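402AA LONG hypothetical molybdopterin biosynthesis MOEA protein (Pyrococcus horikoshii, PDB 1UZ5) probably catalyses the magnesium-dependent insertion of molybdate into adenylyl-molybdopterin, releasing AMP and Mo-molybdopterin in molybdenum cofactor biosynthesis. Local coordinates at residues L77-S82 with G125-Y130; A113-E118 with K131-G136; K5-E10 with V274-I279; K11-V16 with T312-P317. All coordinates share one frame; numbering follows the deposited sequence.

Contact 1: L77-S82 with G125-Y130; sequences LKVIGS and GEILIY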
loop_
_atom_site.group_PDB
_atom_site.type_symbol
_atom_site.label_atom_id
_atom_site.label_comp_id
_atom_site.label_asym_id
_atom_site.label_seq_id
_atom_site.Cartn_x
_atom_site.Cartn_y
_atom_site.Cartn_z
ATOM N N LEU A 77 -9.569 -54.942 1.508
ATOM C CA LEU A 77 -8.480 -54.430 0.685
ATOM C C LEU A 77 -7.141 -54.752 1.341
ATOM O O LEU A 77 -7.021 -54.735 2.562
ATOM C CB LEU A 77 -8.615 -52.914 0.501
ATOM C CG LEU A 77 -9.912 -52.378 -0.116
ATOM C CD1 LEU A 77 -9.823 -50.868 -0.241
ATOM C CD2 LEU A 77 -10.148 -53.007 -1.483
ATOM N N LYS A 78 -6.139 -55.049 0.523
ATOM C CA LYS A 78 -4.813 -55.366 1.027
ATOM C C LYS A 78 -3.967 -54.089 1.103
ATOM O O LYS A 78 -3.871 -53.348 0.123
ATOM C CB LYS A 78 -4.145 -56.385 0.099
ATOM C CG LYS A 78 -2.843 -56.965 0.626
ATOM C CD LYS A 78 -2.279 -57.988 -0.350
ATOM C CE LYS A 78 -0.954 -58.556 0.138
ATOM N NZ LYS A 78 -0.360 -59.519 -0.835
ATOM N N VAL A 79 -3.373 -53.830 2.267
ATOM C CA VAL A 79 -2.531 -52.643 2.460
ATOM C C VAL A 79 -1.141 -52.977 1.945
ATOM O O VAL A 79 -0.412 -53.749 2.558
ATOM C CB VAL A 79 -2.467 -52.254 3.945
ATOM C CG1 VAL A 79 -1.618 -50.988 4.137
ATOM C CG2 VAL A 79 -3.873 -52.019 4.456
ATOM N N ILE A 80 -0.771 -52.391 0.812
ATOM C CA ILE A 80 0.517 -52.702 0.202
ATOM C C ILE A 80 1.648 -51.697 0.433
ATOM O O ILE A 80 2.781 -51.921 -0.001
ATOM C CB ILE A 80 0.363 -52.874 -1.309
ATOM C CG1 ILE A 80 0.068 -51.518 -1.951
ATOM C CG2 ILE A 80 -0.788 -53.844 -1.609
ATOM C CD1 ILE A 80 0.277 -51.511 -3.438
ATOM N N GLY A 81 1.350 -50.592 1.102
ATOM C CA GLY A 81 2.387 -49.604 1.334
ATOM C C GLY A 81 1.878 -48.428 2.135
ATOM O O GLY A 81 0.783 -48.483 2.704
ATOM N N SER A 82 2.669 -47.361 2.190
ATOM C CA SER A 82 2.261 -46.179 2.947
ATOM C C SER A 82 2.879 -44.911 2.377
ATOM O O SER A 82 3.864 -44.963 1.644
ATOM C CB SER A 82 2.684 -46.323 4.413
ATOM O OG SER A 82 4.103 -46.325 4.517
ATOM N N GLY A 125 -2.800 -57.342 7.945
ATOM C CA GLY A 125 -2.246 -56.524 6.877
ATOM C C GLY A 125 -3.264 -56.182 5.802
ATOM O O GLY A 125 -2.918 -55.969 4.637
ATOM N N GLU A 126 -4.530 -56.136 6.201
ATOM C CA GLU A 126 -5.621 -55.814 5.291
ATOM C C GLU A 126 -6.624 -54.972 6.046
ATOM O O GLU A 126 -6.538 -54.845 7.263
ATOM C CB GLU A 126 -6.303 -57.090 4.792
ATOM C CG GLU A 126 -5.370 -58.028 4.061
ATOM C CD GLU A 126 -6.107 -58.954 3.127
ATOM O OE1 GLU A 126 -6.749 -58.445 2.185
ATOM O OE2 GLU A 126 -6.047 -60.185 3.331
ATOM N N ILE A 127 -7.570 -54.380 5.330
ATOM C CA ILE A 127 -8.572 -53.567 5.992
ATOM C C ILE A 127 -9.969 -53.898 5.477
ATOM O O ILE A 127 -10.136 -54.309 4.328
ATOM C CB ILE A 127 -8.298 -52.053 5.793
ATOM C CG1 ILE A 127 -8.321 -51.699 4.307
ATOM C CG2 ILE A 127 -6.947 -51.686 6.393
ATOM C CD1 ILE A 127 -8.192 -50.193 4.034
ATOM N N LEU A 128 -10.964 -53.723 6.342
ATOM C CA LEU A 128 -12.350 -53.987 5.977
ATOM C C LEU A 128 -13.099 -52.666 5.879
ATOM O O LEU A 128 -13.034 -51.835 6.785
ATOM C CB LEU A 128 -13.021 -54.888 7.020
ATOM C CG LEU A 128 -12.493 -56.318 7.157
ATOM C CD1 LEU A 128 -13.229 -57.019 8.289
ATOM C CD2 LEU A 128 -12.684 -57.072 5.850
ATOM N N ILE A 129 -13.806 -52.490 4.770
ATOM C CA ILE A 129 -14.571 -51.280 4.506
ATOM C C ILE A 129 -16.051 -51.648 4.461
ATOM O O ILE A 129 -16.450 -52.551 3.724
ATOM C CB ILE A 129 -14.127 -50.658 3.166
ATOM C CG1 ILE A 129 -12.621 -50.369 3.227
ATOM C CG2 ILE A 129 -14.914 -49.385 2.886
ATOM C CD1 ILE A 129 -12.033 -49.852 1.938
ATOM N N TYR A 130 -16.854 -50.936 5.245
ATOM C CA TYR A 130 -18.288 -51.207 5.356
ATOM C C TYR A 130 -19.178 -50.194 4.646
ATOM O O TYR A 130 -20.393 -50.383 4.549
ATOM C CB TYR A 130 -18.672 -51.251 6.839
ATOM C CG TYR A 130 -17.879 -52.253 7.650
ATOM C CD1 TYR A 130 -18.250 -53.594 7.694
ATOM C CD2 TYR A 130 -16.736 -51.863 8.352
ATOM C CE1 TYR A 130 -17.505 -54.528 8.415
ATOM C CE2 TYR A 130 -15.982 -52.791 9.077
ATOM C CZ TYR A 130 -16.375 -54.121 9.102
ATOM O OH TYR A 130 -15.638 -55.044 9.807
HETATM O O HOH W 1 -0.848 -56.983 3.329
#

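Contact 2: A113-E118 with K131-G136; sequences AVIQFE and KPAYPG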
loop_
_atom_site.group_PDB
_atom_site.type_symbol
_atom_site.label_atom_id
_atom_site.label_comp_id
_atom_site.label_asym_id
_atom_site.label_seq_id
_atom_site.Cartn_x
_atom_site.Cartn_y
_atom_site.Cartn_z
ATOM N N ALA A 113 -9.353 -41.443 -3.133
ATOM C CA ALA A 113 -10.058 -41.202 -1.885
ATOM C C ALA A 113 -9.243 -41.719 -0.715
ATOM O O ALA A 113 -8.396 -42.597 -0.876
ATOM C CB ALA A 113 -11.428 -41.884 -1.902
ATOM N N VAL A 114 -9.496 -41.152 0.460
ATOM C CA VAL A 114 -8.834 -41.586 1.676
ATOM C C VAL A 114 -9.920 -41.838 2.713
ATOM O O VAL A 114 -10.731 -40.959 3.001
ATOM C CB VAL A 114 -7.858 -40.523 2.242
ATOM C CG1 VAL A 114 -7.225 -41.054 3.530
ATOM C CG2 VAL A 114 -6.769 -40.204 1.219
ATOM N N ILE A 115 -9.941 -43.042 3.265
ATOM C CA ILE A 115 -10.937 -43.387 4.276
ATOM C C ILE A 115 -10.295 -43.230 5.648
ATOM O O ILE A 115 -9.268 -43.845 5.924
ATOM C CB ILE A 115 -11.419 -44.841 4.099
ATOM C CG1 ILE A 115 -11.994 -45.021 2.689
ATOM C CG2 ILE A 115 -12.455 -45.179 5.164
ATOM C CD1 ILE A 115 -12.475 -46.442 2.373
ATOM N N GLN A 116 -10.889 -42.388 6.491
ATOM C CA GLN A 116 -10.372 -42.137 7.833
ATOM C C GLN A 116 -9.969 -43.423 8.524
ATOM O O GLN A 116 -10.604 -44.460 8.353
ATOM C CB GLN A 116 -11.411 -41.434 8.701
ATOM C CG GLN A 116 -11.855 -40.081 8.207
ATOM C CD GLN A 116 -12.907 -39.473 9.112
ATOM O OE1 GLN A 116 -12.637 -39.164 10.271
ATOM N NE2 GLN A 116 -14.120 -39.312 8.590
ATOM N N PHE A 117 -8.913 -43.331 9.320
ATOM C CA PHE A 117 -8.381 -44.468 10.052
ATOM C C PHE A 117 -9.468 -45.191 10.853
ATOM O O PHE A 117 -9.561 -46.415 10.831
ATOM C CB PHE A 117 -7.281 -43.978 10.999
ATOM C CG PHE A 117 -6.483 -45.081 11.631
ATOM C CD1 PHE A 117 -5.654 -45.890 10.858
ATOM C CD2 PHE A 117 -6.560 -45.316 12.999
ATOM C CE1 PHE A 117 -4.912 -46.919 11.437
ATOM C CE2 PHE A 117 -5.822 -46.344 13.589
ATOM C CZ PHE A 117 -4.997 -47.147 12.804
ATOM N N GLU A 118 -10.294 -44.418 11.547
ATOM C CA GLU A 118 -11.350 -44.966 12.390
ATOM C C GLU A 118 -12.523 -45.616 11.661
ATOM O O GLU A 118 -13.309 -46.324 12.286
ATOM C CB GLU A 118 -11.897 -43.877 13.320
ATOM C CG GLU A 118 -10.836 -42.985 13.958
ATOM C CD GLU A 118 -10.134 -42.087 12.945
ATOM O OE1 GLU A 118 -10.830 -41.338 12.223
ATOM O OE2 GLU A 118 -8.886 -42.128 12.873
ATOM N N LYS A 131 -18.574 -49.118 4.156
ATOM C CA LYS A 131 -19.318 -48.069 3.472
ATOM C C LYS A 131 -18.565 -47.642 2.214
ATOM O O LYS A 131 -17.354 -47.451 2.241
ATOM C CB LYS A 131 -19.488 -46.878 4.417
ATOM C CG LYS A 131 -20.336 -45.743 3.883
ATOM C CD LYS A 131 -20.432 -44.632 4.917
ATOM C CE LYS A 131 -21.308 -43.487 4.438
ATOM N NZ LYS A 131 -21.377 -42.396 5.450
ATOM N N PRO A 132 -19.273 -47.502 1.087
ATOM C CA PRO A 132 -18.578 -47.093 -0.132
ATOM C C PRO A 132 -18.005 -45.683 -0.015
ATOM O O PRO A 132 -18.605 -44.802 0.600
ATOM C CB PRO A 132 -19.669 -47.175 -1.198
ATOM C CG PRO A 132 -20.594 -48.235 -0.663
ATOM C CD PRO A 132 -20.671 -47.864 0.796
ATOM N N ALA A 133 -16.828 -45.483 -0.588
ATOM C CA ALA A 133 -16.211 -44.166 -0.585
ATOM C C ALA A 133 -16.559 -43.578 -1.944
ATOM O O ALA A 133 -17.108 -44.266 -2.803
ATOM C CB ALA A 133 -14.698 -44.291 -0.441
ATOM N N TYR A 134 -16.258 -42.304 -2.136
ATOM C CA TYR A 134 -16.506 -41.659 -3.413
ATOM C C TYR A 134 -15.261 -40.852 -3.758
ATOM O O TYR A 134 -14.559 -40.381 -2.869
ATOM C CB TYR A 134 -17.720 -40.733 -3.337
ATOM C CG TYR A 134 -17.674 -39.740 -2.201
ATOM C CD1 TYR A 134 -18.204 -40.055 -0.950
ATOM C CD2 TYR A 134 -17.092 -38.487 -2.375
ATOM C CE1 TYR A 134 -18.157 -39.143 0.100
ATOM C CE2 TYR A 134 -17.036 -37.571 -1.333
ATOM C CZ TYR A 134 -17.570 -37.903 -0.100
ATOM O OH TYR A 134 -17.521 -36.989 0.924
ATOM N N PRO A 135 -14.968 -40.691 -5.056
ATOM C CA PRO A 135 -13.783 -39.920 -5.444
ATOM C C PRO A 135 -13.779 -38.571 -4.747
ATOM O O PRO A 135 -14.785 -37.862 -4.761
ATOM C CB PRO A 135 -13.939 -39.783 -6.954
ATOM C CG PRO A 135 -14.647 -41.072 -7.329
ATOM C CD PRO A 135 -15.690 -41.193 -6.241
ATOM N N GLY A 136 -12.659 -38.222 -4.118
ATOM C CA GLY A 136 -12.575 -36.936 -3.446
ATOM C C GLY A 136 -12.689 -36.982 -1.933
ATOM O O GLY A 136 -12.217 -36.072 -1.252
#

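Contact 3: K5-E10 with V274-I279; sequences KVVPLE and VKVHGI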
loop_
_atom_site.group_PDB
_atom_site.type_symbol
_atom_site.label_atom_id
_atom_site.label_comp_id
_atom_site.label_asym_id
_atom_site.label_seq_id
_atom_site.Cartn_x
_atom_site.Cartn_y
_atom_site.Cartn_z
ATOM N N LYS A 5 -1.257 35.596 -11.095
ATOM C CA LYS A 5 -2.212 34.946 -12.039
ATOM C C LYS A 5 -2.747 33.660 -11.410
ATOM O O LYS A 5 -2.254 32.567 -11.692
ATOM C CB LYS A 5 -1.504 34.628 -13.361
ATOM C CG LYS A 5 -2.421 34.482 -14.579
ATOM C CD LYS A 5 -3.409 33.331 -14.443
ATOM C CE LYS A 5 -4.834 33.830 -14.226
ATOM N NZ LYS A 5 -4.998 34.634 -12.982
ATOM N N VAL A 6 -3.758 33.800 -10.558
ATOM C CA VAL A 6 -4.367 32.662 -9.877
ATOM C C VAL A 6 -5.240 31.820 -10.803
ATOM O O VAL A 6 -5.978 32.351 -11.632
ATOM C CB VAL A 6 -5.219 33.131 -8.684
ATOM C CG1 VAL A 6 -6.084 31.993 -8.180
ATOM C CG2 VAL A 6 -4.313 33.638 -7.573
ATOM N N VAL A 7 -5.155 30.502 -10.642
ATOM C CA VAL A 7 -5.922 29.564 -11.454
ATOM C C VAL A 7 -6.701 28.599 -10.551
ATOM O O VAL A 7 -6.297 28.338 -9.419
ATOM C CB VAL A 7 -4.978 28.751 -12.374
ATOM C CG1 VAL A 7 -4.257 27.681 -11.573
ATOM C CG2 VAL A 7 -5.756 28.146 -13.517
ATOM N N PRO A 8 -7.840 28.072 -11.034
ATOM C CA PRO A 8 -8.631 27.140 -10.222
ATOM C C PRO A 8 -7.847 25.882 -9.852
ATOM O O PRO A 8 -6.886 25.516 -10.527
ATOM C CB PRO A 8 -9.820 26.826 -11.122
ATOM C CG PRO A 8 -10.005 28.099 -11.879
ATOM C CD PRO A 8 -8.583 28.461 -12.245
ATOM N N LEU A 9 -8.264 25.227 -8.774
ATOM C CA LEU A 9 -7.606 24.011 -8.321
ATOM C C LEU A 9 -7.619 22.967 -9.430
ATOM O O LEU A 9 -6.596 22.351 -9.732
ATOM C CB LEU A 9 -8.316 23.456 -7.082
ATOM C CG LEU A 9 -7.805 22.123 -6.517
ATOM C CD1 LEU A 9 -6.326 22.230 -6.182
ATOM C CD2 LEU A 9 -8.607 21.755 -5.279
ATOM N N GLU A 10 -8.783 22.781 -10.042
ATOM C CA GLU A 10 -8.931 21.805 -11.112
ATOM C C GLU A 10 -7.839 21.948 -12.163
ATOM O O GLU A 10 -7.320 20.951 -12.667
ATOM C CB GLU A 10 -10.303 21.944 -11.770
ATOM C CG GLU A 10 -10.529 20.979 -12.920
ATOM C CD GLU A 10 -10.257 19.540 -12.529
ATOM O OE1 GLU A 10 -10.860 19.069 -11.541
ATOM O OE2 GLU A 10 -9.443 18.879 -13.210
ATOM N N VAL A 274 7.344 27.938 -14.916
ATOM C CA VAL A 274 6.336 27.941 -13.870
ATOM C C VAL A 274 4.980 27.708 -14.515
ATOM O O VAL A 274 4.447 28.589 -15.188
ATOM C CB VAL A 274 6.300 29.290 -13.111
ATOM C CG1 VAL A 274 5.113 29.324 -12.165
ATOM C CG2 VAL A 274 7.589 29.484 -12.328
ATOM N N LYS A 275 4.433 26.513 -14.325
ATOM C CA LYS A 275 3.131 26.169 -14.884
ATOM C C LYS A 275 2.031 26.867 -14.090
ATOM O O LYS A 275 1.122 27.468 -14.659
ATOM C CB LYS A 275 2.912 24.656 -14.822
ATOM C CG LYS A 275 3.899 23.832 -15.635
ATOM C CD LYS A 275 3.531 23.808 -17.108
ATOM C CE LYS A 275 4.417 22.841 -17.880
ATOM N NZ LYS A 275 3.976 22.696 -19.296
ATOM N N VAL A 276 2.125 26.784 -12.769
ATOM C CA VAL A 276 1.135 27.388 -11.887
ATOM C C VAL A 276 1.802 28.344 -10.908
ATOM O O VAL A 276 2.865 28.047 -10.364
ATOM C CB VAL A 276 0.386 26.309 -11.072
ATOM C CG1 VAL A 276 -0.650 26.956 -10.161
ATOM C CG2 VAL A 276 -0.272 25.310 -12.012
ATOM N N HIS A 277 1.182 29.501 -10.703
ATOM C CA HIS A 277 1.693 30.487 -9.761
ATOM C C HIS A 277 0.490 31.106 -9.083
ATOM O O HIS A 277 -0.019 32.140 -9.513
ATOM C CB HIS A 277 2.495 31.580 -10.463
ATOM C CG HIS A 277 3.209 32.495 -9.515
ATOM N ND1 HIS A 277 3.916 33.601 -9.935
ATOM C CD2 HIS A 277 3.341 32.453 -8.167
ATOM C CE1 HIS A 277 4.453 34.200 -8.886
ATOM N NE2 HIS A 277 4.120 33.524 -7.802
ATOM N N GLY A 278 0.037 30.459 -8.019
ATOM C CA GLY A 278 -1.121 30.946 -7.304
ATOM C C GLY A 278 -2.298 30.061 -7.639
ATOM O O GLY A 278 -2.525 29.732 -8.804
ATOM N N ILE A 279 -3.048 29.667 -6.619
ATOM C CA ILE A 279 -4.202 28.804 -6.824
ATOM C C ILE A 279 -5.402 29.400 -6.103
ATOM O O ILE A 279 -5.279 29.897 -4.985
ATOM C CB ILE A 279 -3.927 27.380 -6.282
ATOM C CG1 ILE A 279 -2.673 26.807 -6.949
ATOM C CG2 ILE A 279 -5.131 26.478 -6.540
ATOM C CD1 ILE A 279 -2.267 25.435 -6.431
#

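Contact 4: K11-V16 with T312-P317; sequences KALEVV and TLLVVP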
loop_
_atom_site.group_PDB
_atom_site.type_symbol
_atom_site.label_atom_id
_atom_site.label_comp_id
_atom_site.label_asym_id
_atom_site.label_seq_id
_atom_site.Cartn_x
_atom_site.Cartn_y
_atom_site.Cartn_z
ATOM N N LYS A 11 -7.485 23.186 -12.495
ATOM C CA LYS A 11 -6.444 23.406 -13.488
ATOM C C LYS A 11 -5.109 22.936 -12.939
ATOM O O LYS A 11 -4.354 22.245 -13.625
ATOM C CB LYS A 11 -6.350 24.885 -13.865
ATOM C CG LYS A 11 -5.216 25.190 -14.838
ATOM C CD LYS A 11 -5.375 24.413 -16.140
ATOM C CE LYS A 11 -4.175 24.605 -17.055
ATOM N NZ LYS A 11 -3.970 26.034 -17.413
ATOM N N ALA A 12 -4.817 23.321 -11.700
ATOM C CA ALA A 12 -3.567 22.926 -11.058
ATOM C C ALA A 12 -3.494 21.403 -10.990
ATOM O O ALA A 12 -2.420 20.819 -11.138
ATOM C CB ALA A 12 -3.485 23.521 -9.661
ATOM N N LEU A 13 -4.643 20.764 -10.773
ATOM C CA LEU A 13 -4.695 19.307 -10.703
ATOM C C LEU A 13 -4.415 18.706 -12.075
ATOM O O LEU A 13 -3.684 17.722 -12.195
ATOM C CB LEU A 13 -6.060 18.840 -10.196
ATOM C CG LEU A 13 -6.367 19.147 -8.730
ATOM C CD1 LEU A 13 -7.775 18.692 -8.382
ATOM C CD2 LEU A 13 -5.347 18.442 -7.848
ATOM N N GLU A 14 -4.998 19.305 -13.111
ATOM C CA GLU A 14 -4.793 18.827 -14.473
ATOM C C GLU A 14 -3.319 18.937 -14.840
ATOM O O GLU A 14 -2.775 18.068 -15.518
ATOM C CB GLU A 14 -5.637 19.640 -15.456
ATOM C CG GLU A 14 -7.129 19.380 -15.340
ATOM C CD GLU A 14 -7.957 20.320 -16.200
ATOM O OE1 GLU A 14 -7.633 20.472 -17.398
ATOM O OE2 GLU A 14 -8.933 20.902 -15.679
ATOM N N VAL A 15 -2.676 20.005 -14.378
ATOM C CA VAL A 15 -1.261 20.219 -14.655
ATOM C C VAL A 15 -0.404 19.114 -14.043
ATOM O O VAL A 15 0.487 18.575 -14.698
ATOM C CB VAL A 15 -0.785 21.579 -14.102
ATOM C CG1 VAL A 15 0.717 21.731 -14.302
ATOM C CG2 VAL A 15 -1.529 22.707 -14.803
ATOM N N VAL A 16 -0.663 18.780 -12.785
ATOM C CA VAL A 16 0.107 17.730 -12.124
ATOM C C VAL A 16 -0.131 16.407 -12.840
ATOM O O VAL A 16 0.797 15.625 -13.041
ATOM C CB VAL A 16 -0.291 17.585 -10.642
ATOM C CG1 VAL A 16 0.482 16.435 -10.009
ATOM C CG2 VAL A 16 -0.008 18.890 -9.903
ATOM N N THR A 312 -0.828 17.111 0.262
ATOM C CA THR A 312 -1.814 16.073 0.014
ATOM C C THR A 312 -2.592 16.280 -1.282
ATOM O O THR A 312 -2.815 15.336 -2.046
ATOM C CB THR A 312 -2.807 16.004 1.178
ATOM O OG1 THR A 312 -2.095 15.707 2.384
ATOM C CG2 THR A 312 -3.863 14.928 0.928
ATOM N N LEU A 313 -2.997 17.521 -1.529
ATOM C CA LEU A 313 -3.770 17.850 -2.719
ATOM C C LEU A 313 -2.996 17.826 -4.027
ATOM O O LEU A 313 -3.515 17.380 -5.048
ATOM C CB LEU A 313 -4.413 19.230 -2.557
ATOM C CG LEU A 313 -5.600 19.334 -1.601
ATOM C CD1 LEU A 313 -5.945 20.793 -1.354
ATOM C CD2 LEU A 313 -6.788 18.591 -2.198
ATOM N N LEU A 314 -1.749 18.284 -3.994
ATOM C CA LEU A 314 -0.942 18.373 -5.209
ATOM C C LEU A 314 0.174 17.358 -5.416
ATOM O O LEU A 314 0.338 16.829 -6.515
ATOM C CB LEU A 314 -0.329 19.772 -5.307
ATOM C CG LEU A 314 -1.262 20.977 -5.139
ATOM C CD1 LEU A 314 -0.450 22.257 -5.212
ATOM C CD2 LEU A 314 -2.335 20.962 -6.215
ATOM N N VAL A 315 0.952 17.090 -4.375
ATOM C CA VAL A 315 2.071 16.173 -4.520
ATOM C C VAL A 315 1.719 14.697 -4.377
ATOM O O VAL A 315 2.188 13.866 -5.154
ATOM C CB VAL A 315 3.196 16.523 -3.522
ATOM C CG1 VAL A 315 4.434 15.687 -3.818
ATOM C CG2 VAL A 315 3.526 18.017 -3.613
ATOM N N VAL A 316 0.890 14.373 -3.394
ATOM C CA VAL A 316 0.508 12.990 -3.156
ATOM C C VAL A 316 -0.038 12.283 -4.401
ATOM O O VAL A 316 0.425 11.197 -4.743
ATOM C CB VAL A 316 -0.498 12.900 -1.986
ATOM C CG1 VAL A 316 -1.025 11.481 -1.842
ATOM C CG2 VAL A 316 0.200 13.321 -0.688
ATOM N N PRO A 317 -1.012 12.890 -5.102
ATOM C CA PRO A 317 -1.544 12.228 -6.299
ATOM C C PRO A 317 -0.441 11.853 -7.297
ATOM O O PRO A 317 -0.481 10.786 -7.912
ATOM C CB PRO A 317 -2.519 13.263 -6.852
ATOM C CG PRO A 317 -3.044 13.909 -5.594
ATOM C CD PRO A 317 -1.765 14.126 -4.812
#

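Contact 1: L77-S82 with G125-Y130
The carboxylate of E126 lies over one face of the L77-K78 peptide, OE1 3.8 Å from the carbonyl carbon C of L77. E126 CG is anti to its own carbonyl carbon (chi1 -59°), which brings it within 4.0 Å of L77 O. L77 N bonds to I127 O at 2.9 Å, and I127 N returns a bond to L77 O, the oxygen of that same peptide, at 2.8 Å. G125 O takes V79 N from a position tilted 28° out of its plane, and also accepts a water at 2.7 Å. This is antiparallel pairing in the six-stranded sheet of the MoeA N-terminal region: L77 and I127 form a hydrogen-bonded pair, K78 and E126 a non-hydrogen-bonded one. An alanine at E126 would probably take away the group packed on this face of the L77-K78 peptide and leave R76 without the partner of a long, weak ion pair. Among the apolar side chains, L77 CD1 and I129 CD1 press together at a tight 3.3 Å. V79 CG2 reaches I127 CG2 at 3.6 Å, the two side chains crossing at about a right angle; both also touch Y59 of strand 58-61.

Contact 2: A113-E118 with K131-G136
A113 CB meets the carbonyl of the opposing loop, lying 3.6 Å from Y134 O, and stands 4.3 Å from A133 CB. I115, two residues further along the strand, adds the tip of its chain: CD1 reaches the same A133 methyl, with CD1 to CB at 4.2 Å. Its CG1 is anti to the carbonyl carbon (chi1 -58°), placing the longer branch on the side of the backbone N. No hydrogen bond joins the two segments; the polar ties are found in the next shell. A133 N is bonded to T66 OG1, which probably helps hold A133 with its methyl toward the strand. At the far end, G136 is backbone-bonded to D112, and L137 to V114, so the chain passes close by the start of strand 113-116; A113 and G136 have their CA atoms 5.2 Å apart. On the other side of that outermost strand, A113 and I115 bond to V61 and Y59 of strand 58-61. G136 has a positive phi of 104°, and at its backbone angles a side chain would run into the carbonyl of P135. With methyl groups and the Y134 carbonyl making the closest approaches, the contact itself is van der Waals packing, and the directional hold on the 131-136 loop probably comes largely from flanking bonds such as those to T66 and D112.

Contact 3: K5-E10 with V274-I279
At this junction the N-terminal run leading into helix 9-18 lies beside the end of strand 273-277, an outermost strand of the sheet in the probable molybdopterin-binding domain, and a single backbone bridge pairs V7 with I279. The bond from V7 N to G278 O is long, 3.3 Å, and the donor stands 45° above the carbonyl plane. Beside it, I279 CA makes a CA-H...O contact with V7 O at 3.4 Å; V7 is further bonded through its backbone to A280. V6 packs against the G278-I279 backbone: CG1, anti to the backbone N (chi1 167°), touches the carbonyl carbon C of I279 at 3.4 Å, and CG2 stands 4.1 Å from G278 C. An alanine at V6 lacks both methyls and would probably open a gap over the G278-I279 backbone. G278 has a phi of 105°, and a side chain there would be jammed against the H277 carbonyl and pressed into V6 CG2. Just upstream, K275 and V276 both face I289 in a classic beta bulge, where strand 273-277 turns a corner. The start of the chain is thus brought against the probable molybdopterin-binding region. V7 CG1 meets V276 CG1 at 3.9 Å, the side chains crossing at about a right angle. Past P8, which occupies the N-cap position, I279 CG2 comes up to L9 CA at 3.9 Å. K5 NZ turns back to V6 O at 2.8 Å, whereas K5 O and H277 O, 3.2 Å apart, are both acceptors and do not bond to each other.

Contact 4: K11-V16 with T312-P317
This is helix-to-helix packing between the N-terminal helix 9-18 and the long helix 304-322, and it joins the start of the chain to the probable molybdopterin-binding domain. The two short segments run almost parallel, their directions 14° apart and their axes 9.8 Å apart at closest approach, and the contact is largely buried. The nearest backbones are those of L13 and L314, with CA atoms 6.7 Å apart. From helix 9-18 the L13 side chain reaches across with one branch: CD2 lies 3.5 Å from L313 O and 4.3 Å from L314 CD2. A12 closes on the same leucine methyl, its CB 4.4 Å from L314 CD2, so this one branch of L314 is met by two residues of the neighbouring helix. One turn on from A12, V16 CG1 comes to 3.5 Å from L314 O; CG1, anti to the backbone N (chi1 177°), is the branch nearer that oxygen. Two of the close approaches are therefore methyl groups against backbone carbonyls, with no hydrogen bond between the helices. Helix 304-322 is irregular here: it has a wider pi-type turn at 312-315 and a kink at P317, whose ring nitrogen carries no proton to bond the preceding turn. Around the pair, F298 of strand 295-300 packs against both V16 and L314, and I279 touches A12 and L314. L318, further along helix 304-322, touches V16, while on the flank of that helix T312 and L313 meet F378 of strand 377-381.

The four contacts form two distant pairs on opposite sides of the chain's centre. Contacts 1 and 2 reach the same sheet of the N-terminal region and touch where I129 CD1 lies 3.5 Å from I115 CD1; both are nested within the long loops closed by contacts 3 and 4. The latter share helix 9-18, and I279 CD1 packs on both A12 and L314. Contact 1 is strand pairing within the sheet, partly buried, with backbone bonds and a carboxylate; contact 3, also partly buried, has one long backbone bond between its two segments. Contacts 2 and 4 are buried and lack hydrogen bonds across them, relying on methyls against methyls and carbonyls.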